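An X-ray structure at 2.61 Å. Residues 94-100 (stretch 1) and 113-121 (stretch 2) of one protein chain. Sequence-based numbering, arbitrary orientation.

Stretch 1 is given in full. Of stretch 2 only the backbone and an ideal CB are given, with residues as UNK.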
ATOM      1  N   GLU A  94      10.987  10.192  19.721  1.00 33.04           N
ATOM      2  CA  GLU A  94      12.398  10.362  20.061  1.00 34.56           C
ATOM      3  C   GLU A  94      12.824   9.624  21.329  1.00 30.89           C
ATOM      4  O   GLU A  94      14.012   9.382  21.539  1.00 32.60           O
ATOM      5  CB  GLU A  94      12.722  11.852  20.213  1.00 30.57           C
ATOM      6  CG  GLU A  94      12.068  12.746  19.171  1.00 41.67           C
ATOM      7  CD  GLU A  94      10.732  13.297  19.632  1.00 38.42           C
ATOM      8  OE1 GLU A  94      10.588  13.571  20.841  1.00 35.05           O
ATOM      9  OE2 GLU A  94       9.828  13.457  18.785  1.00 47.89           O
ATOM     10  N   ASP A  95      11.859   9.267  22.171  1.00 33.31           N
ATOM     11  CA  ASP A  95      12.168   8.620  23.442  1.00 34.11           C
ATOM     12  C   ASP A  95      11.872   7.122  23.422  1.00 20.12           C
ATOM     13  O   ASP A  95      12.020   6.443  24.438  1.00 22.83           O
ATOM     14  CB  ASP A  95      11.387   9.287  24.575  1.00 35.12           C
ATOM     15  CG  ASP A  95      11.770  10.740  24.771  1.00 36.51           C
ATOM     16  OD1 ASP A  95      12.975  11.058  24.676  1.00 37.62           O
ATOM     17  OD2 ASP A  95      10.866  11.565  25.024  1.00 42.96           O
ATOM     18  N   GLY A  96      11.460   6.609  22.267  1.00 25.97           N
ATOM     19  CA  GLY A  96      11.137   5.199  22.136  1.00 20.59           C
ATOM     20  C   GLY A  96       9.802   4.856  22.769  1.00 25.00           C
ATOM     21  O   GLY A  96       8.945   5.725  22.922  1.00 32.81           O
ATOM     22  N   TRP A  97       9.627   3.586  23.133  1.00 25.27           N
ATOM     23  CA  TRP A  97       8.403   3.134  23.790  1.00 27.18           C
ATOM     24  C   TRP A  97       8.132   3.943  25.055  1.00 29.08           C
ATOM     25  O   TRP A  97       8.984   4.027  25.939  1.00 27.33           O
ATOM     26  CB  TRP A  97       8.489   1.646  24.141  1.00 27.78           C
ATOM     27  CG  TRP A  97       8.476   0.711  22.965  1.00 24.20           C
ATOM     28  CD1 TRP A  97       9.464  -0.158  22.601  1.00 24.83           C
ATOM     29  CD2 TRP A  97       7.419   0.534  22.012  1.00 24.36           C
ATOM     30  NE1 TRP A  97       9.092  -0.858  21.479  1.00 24.63           N
ATOM     31  CE2 TRP A  97       7.841  -0.451  21.097  1.00 25.08           C
ATOM     32  CE3 TRP A  97       6.160   1.119  21.841  1.00 24.05           C
ATOM     33  CZ2 TRP A  97       7.049  -0.866  20.028  1.00 21.70           C
ATOM     34  CZ3 TRP A  97       5.373   0.704  20.779  1.00 24.80           C
ATOM     35  CH2 TRP A  97       5.821  -0.279  19.886  1.00 22.23           C
ATOM     36  N   GLN A  98       6.946   4.537  25.136  1.00 23.53           N
ATOM     37  CA  GLN A  98       6.591   5.360  26.286  1.00 24.08           C
ATOM     38  C   GLN A  98       5.307   4.880  26.953  1.00 23.77           C
ATOM     39  O   GLN A  98       4.534   4.122  26.366  1.00 22.61           O
ATOM     40  CB  GLN A  98       6.443   6.825  25.870  1.00 21.68           C
ATOM     41  CG  GLN A  98       5.252   7.106  24.973  1.00 26.18           C
ATOM     42  CD  GLN A  98       5.154   8.567  24.579  1.00 27.57           C
ATOM     43  OE1 GLN A  98       6.022   9.372  24.919  1.00 23.64           O
ATOM     44  NE2 GLN A  98       4.094   8.917  23.860  1.00 25.67           N
ATOM     45  N   PHE A  99       5.090   5.327  28.185  1.00 29.08           N
ATOM     46  CA  PHE A  99       3.888   4.973  28.927  1.00 20.03           C
ATOM     47  C   PHE A  99       2.907   6.141  28.968  1.00 17.00           C
ATOM     48  O   PHE A  99       3.242   7.231  29.430  1.00 21.54           O
ATOM     49  CB  PHE A  99       4.243   4.529  30.348  1.00 24.96           C
ATOM     50  CG  PHE A  99       5.005   3.237  30.405  1.00 26.09           C
ATOM     51  CD1 PHE A  99       6.386   3.225  30.302  1.00 29.50           C
ATOM     52  CD2 PHE A  99       4.340   2.032  30.561  1.00 23.27           C
ATOM     53  CE1 PHE A  99       7.088   2.037  30.353  1.00 30.02           C
ATOM     54  CE2 PHE A  99       5.036   0.842  30.614  1.00 24.05           C
ATOM     55  CZ  PHE A  99       6.413   0.844  30.511  1.00 26.20           C
ATOM     56  N   THR A 100       1.698   5.902  28.474  1.00 17.61           N
ATOM     57  CA  THR A 100       0.652   6.918  28.450  1.00 20.98           C
ATOM     58  C   THR A 100      -0.657   6.319  28.958  1.00 22.34           C
ATOM     59  O   THR A 100      -1.513   5.922  28.168  1.00 25.83           O
ATOM     60  CB  THR A 100       0.453   7.488  27.033  1.00 17.90           C
ATOM     61  OG1 THR A 100       1.731   7.768  26.447  1.00 15.83           O
ATOM     62  CG2 THR A 100      -0.373   8.763  27.079  1.00 20.41           C
ATOM     63  N   UNK A 113       6.899   2.818  37.640  1.00 32.02           N
ATOM     64  CA  UNK A 113       6.179   4.004  37.177  1.00 34.07           C
ATOM     65  C   UNK A 113       7.077   4.907  36.333  1.00 37.44           C
ATOM     66  O   UNK A 113       7.196   6.106  36.590  1.00 33.89           O
ATOM     67  CB  UNK A 113       5.624   4.786  38.370  1.00 34.07           C
ATOM     68  N   UNK A 114       7.717   4.322  35.328  1.00 27.19           N
ATOM     69  CA  UNK A 114       8.630   5.069  34.471  1.00 29.76           C
ATOM     70  C   UNK A 114       7.890   5.740  33.318  1.00 32.55           C
ATOM     71  O   UNK A 114       6.827   5.283  32.899  1.00 32.59           O
ATOM     72  CB  UNK A 114       9.720   4.144  33.926  1.00 29.76           C
ATOM     73  N   UNK A 115       8.458   6.831  32.816  1.00 27.48           N
ATOM     74  CA  UNK A 115       7.888   7.534  31.676  1.00 26.23           C
ATOM     75  C   UNK A 115       8.128   6.753  30.390  1.00 32.84           C
ATOM     76  O   UNK A 115       7.243   6.642  29.543  1.00 34.45           O
ATOM     77  CB  UNK A 115       8.479   8.941  31.563  1.00 26.23           C
ATOM     78  N   UNK A 116       9.331   6.203  30.257  1.00 30.38           N
ATOM     79  CA  UNK A 116       9.718   5.507  29.037  1.00 29.71           C
ATOM     80  C   UNK A 116      10.302   4.130  29.332  1.00 32.62           C
ATOM     81  O   UNK A 116      10.808   3.877  30.425  1.00 35.30           O
ATOM     82  CB  UNK A 116      10.729   6.345  28.252  1.00 29.71           C
ATOM     83  N   UNK A 117      10.231   3.245  28.342  1.00 28.78           N
ATOM     84  CA  UNK A 117      10.707   1.875  28.493  1.00 25.93           C
ATOM     85  C   UNK A 117      12.225   1.811  28.621  1.00 22.11           C
ATOM     86  O   UNK A 117      12.768   0.865  29.193  1.00 23.31           O
ATOM     87  CB  UNK A 117      10.249   1.026  27.305  1.00 25.93           C
ATOM     88  N   UNK A 118      12.907   2.821  28.090  1.00 25.98           N
ATOM     89  CA  UNK A 118      14.364   2.851  28.114  1.00 26.43           C
ATOM     90  C   UNK A 118      14.901   3.002  29.535  1.00 26.91           C
ATOM     91  O   UNK A 118      16.022   2.591  29.828  1.00 31.51           O
ATOM     92  CB  UNK A 118      14.881   3.992  27.236  1.00 26.43           C
ATOM     93  N   UNK A 119      14.091   3.583  30.415  1.00 28.96           N
ATOM     94  CA  UNK A 119      14.459   3.718  31.820  1.00 24.01           C
ATOM     95  C   UNK A 119      14.552   2.349  32.487  1.00 22.37           C
ATOM     96  O   UNK A 119      15.404   2.122  33.347  1.00 23.30           O
ATOM     97  CB  UNK A 119      13.448   4.599  32.556  1.00 24.01           C
ATOM     98  N   UNK A 120      13.671   1.442  32.080  1.00 22.57           N
ATOM     99  CA  UNK A 120      13.630   0.096  32.640  1.00 23.47           C
ATOM    100  C   UNK A 120      14.872  -0.707  32.260  1.00 26.44           C
ATOM    101  O   UNK A 120      15.420  -1.441  33.083  1.00 25.90           O
ATOM    102  CB  UNK A 120      12.370  -0.633  32.168  1.00 23.47           C
ATOM    103  N   UNK A 121      15.304  -0.566  31.010  1.00 32.25           N
ATOM    104  CA  UNK A 121      16.529  -1.208  30.541  1.00 24.00           C
ATOM    105  C   UNK A 121      17.737  -0.728  31.338  1.00 26.31           C
ATOM    106  O   UNK A 121      18.537  -1.533  31.819  1.00 20.78           O
ATOM    107  CB  UNK A 121      16.738  -0.933  29.050  1.00 24.00           C
TER

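Stretch 1 meets stretch 2 through a short backbone pairing. Gln98 is bridged to position 116, with their CA atoms 4.2 Å apart. Phe99 N donates to O of 115 at 2.9 Å, and N of 117 donates to Trp97 O at 2.8 Å. These are backbone bonds, but 117 must keep its N-H, which excludes proline.

Position 113 has positive phi (54°), and its CB points away from stretch 1. Glycine, asparagine or aspartate would suit such a backbone. It is Asp113, which makes no contact with stretch 1.

At 114 the CB points sideways, 4.9 Å from Phe99 CE1. A modest apolar side chain, valine, isoleucine or leucine, could reach the ring. The residue is Val114, and its CG2 lies 3.5 Å from Phe99 CE1.

At 115 the CB points away. Many residues fit, polar ones especially. It is Asp115, whose contribution here is its backbone O.

Position 116 points sideways, with its ideal CB 3.7 Å from Trp97 O. An aromatic could cover Asp95 and Gln98, and a polar end could approach the Asp95 carboxylate. Tyrosine, histidine, lysine or arginine are candidates. The residue is Tyr116. Asp95 CB sits over one ring face, 3.7 Å from the ring centroid, while Gln98 CB lies at the ring edge, 3.4 Å from Tyr116 CD1. Tyr116 OH comes to 3.2 Å from Asp95 OD2.

At 117 the CB points toward stretch 1, between Trp97 and Phe99. This calls for an apolar side chain, such as leucine, isoleucine or methionine. It is Leu117. Its CB packs 3.7 Å from Trp97 CB, and its CD1 lies 3.9 Å from Phe99 CZ.

Position 118 is helical and points sideways, its ideal CB 4.7 Å from Asp95 O. The Asp95 carboxylate and carbonyl favour a long cationic donor, arginine or lysine. The residue is Arg118, with chi1 p. Arg118 NH2 forms a salt bridge with Asp95 OD1 at 3.3 Å, and Arg118 NE makes a weak hydrogen bond to Asp95 O, also 3.3 Å.

Position 119 points sideways with no nearby partner in stretch 1, so polar helix formers suit. Glu119 turns back on its own stretch: OE2 accepts from Tyr116 N at 2.9 Å.

At 120 the CB points toward stretch 1 but remains distant. A long apolar residue could reach Phe99. Leu120 does, CD1 to Phe99 CZ at 4.1 Å.

Position 121 points sideways, leaving the choice open. Tyr121 bonds through OH elsewhere in the structure.

Stretch 2, residues 113-121: DVDYLRELY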
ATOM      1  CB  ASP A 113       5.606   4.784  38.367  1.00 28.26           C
ATOM      2  CG  ASP A 113       4.617   5.854  37.944  1.00 28.43           C
ATOM      3  OD1 ASP A 113       4.021   5.720  36.855  1.00 29.93           O
ATOM      4  OD2 ASP A 113       4.439   6.832  38.700  1.00 27.22           O
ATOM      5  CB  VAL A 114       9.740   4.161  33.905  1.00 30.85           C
ATOM      6  CG1 VAL A 114      10.575   3.581  35.035  1.00 34.16           C
ATOM      7  CG2 VAL A 114       9.140   3.051  33.059  1.00 28.08           C
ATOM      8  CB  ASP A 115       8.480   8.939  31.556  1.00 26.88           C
ATOM      9  CG  ASP A 115       8.168   9.809  32.756  1.00 30.66           C
ATOM     10  OD1 ASP A 115       7.021   9.757  33.249  1.00 22.39           O
ATOM     11  OD2 ASP A 115       9.071  10.545  33.207  1.00 32.14           O
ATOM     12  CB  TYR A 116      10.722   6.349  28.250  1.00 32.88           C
ATOM     13  CG  TYR A 116      10.295   7.789  28.089  1.00 32.02           C
ATOM     14  CD1 TYR A 116       9.320   8.141  27.169  1.00 26.52           C
ATOM     15  CD2 TYR A 116      10.861   8.795  28.861  1.00 31.95           C
ATOM     16  CE1 TYR A 116       8.918   9.453  27.018  1.00 29.05           C
ATOM     17  CE2 TYR A 116      10.467  10.112  28.717  1.00 31.71           C
ATOM     18  CZ  TYR A 116       9.495  10.435  27.793  1.00 33.81           C
ATOM     19  OH  TYR A 116       9.099  11.743  27.644  1.00 34.41           O
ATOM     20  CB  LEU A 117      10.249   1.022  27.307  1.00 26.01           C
ATOM     21  CG  LEU A 117      10.263  -0.496  27.498  1.00 21.70           C
ATOM     22  CD1 LEU A 117       9.136  -0.931  28.421  1.00 25.92           C
ATOM     23  CD2 LEU A 117      10.170  -1.210  26.156  1.00 20.54           C
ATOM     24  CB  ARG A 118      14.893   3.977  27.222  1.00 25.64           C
ATOM     25  CG  ARG A 118      14.268   5.341  27.466  1.00 29.18           C
ATOM     26  CD  ARG A 118      14.678   6.315  26.371  1.00 27.34           C
ATOM     27  NE  ARG A 118      14.190   7.672  26.600  1.00 37.90           N
ATOM     28  CZ  ARG A 118      14.876   8.616  27.237  1.00 40.69           C
ATOM     29  NH1 ARG A 118      16.084   8.352  27.716  1.00 42.60           N
ATOM     30  NH2 ARG A 118      14.353   9.825  27.395  1.00 38.56           N
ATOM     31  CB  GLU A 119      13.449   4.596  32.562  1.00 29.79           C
ATOM     32  CG  GLU A 119      13.380   6.028  32.066  1.00 27.43           C
ATOM     33  CD  GLU A 119      12.293   6.830  32.755  1.00 37.34           C
ATOM     34  OE1 GLU A 119      12.370   6.999  33.990  1.00 41.33           O
ATOM     35  OE2 GLU A 119      11.360   7.287  32.061  1.00 33.36           O
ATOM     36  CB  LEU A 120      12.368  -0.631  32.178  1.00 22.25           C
ATOM     37  CG  LEU A 120      11.084  -0.230  32.904  1.00 27.04           C
ATOM     38  CD1 LEU A 120       9.865  -0.660  32.111  1.00 31.13           C
ATOM     39  CD2 LEU A 120      11.057  -0.826  34.303  1.00 26.84           C
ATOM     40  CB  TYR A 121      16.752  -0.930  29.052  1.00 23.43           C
ATOM     41  CG  TYR A 121      15.932  -1.790  28.115  1.00 29.13           C
ATOM     42  CD1 TYR A 121      14.575  -1.560  27.933  1.00 27.42           C
ATOM     43  CD2 TYR A 121      16.524  -2.824  27.398  1.00 27.40           C
ATOM     44  CE1 TYR A 121      13.826  -2.344  27.072  1.00 29.23           C
ATOM     45  CE2 TYR A 121      15.785  -3.611  26.534  1.00 21.85           C
ATOM     46  CZ  TYR A 121      14.438  -3.367  26.375  1.00 26.68           C
ATOM     47  OH  TYR A 121      13.702  -4.147  25.515  1.00 24.22           O
TER
HETATM   48  O   HOH W   1      11.659   3.938  26.002  1.00 20.15           O
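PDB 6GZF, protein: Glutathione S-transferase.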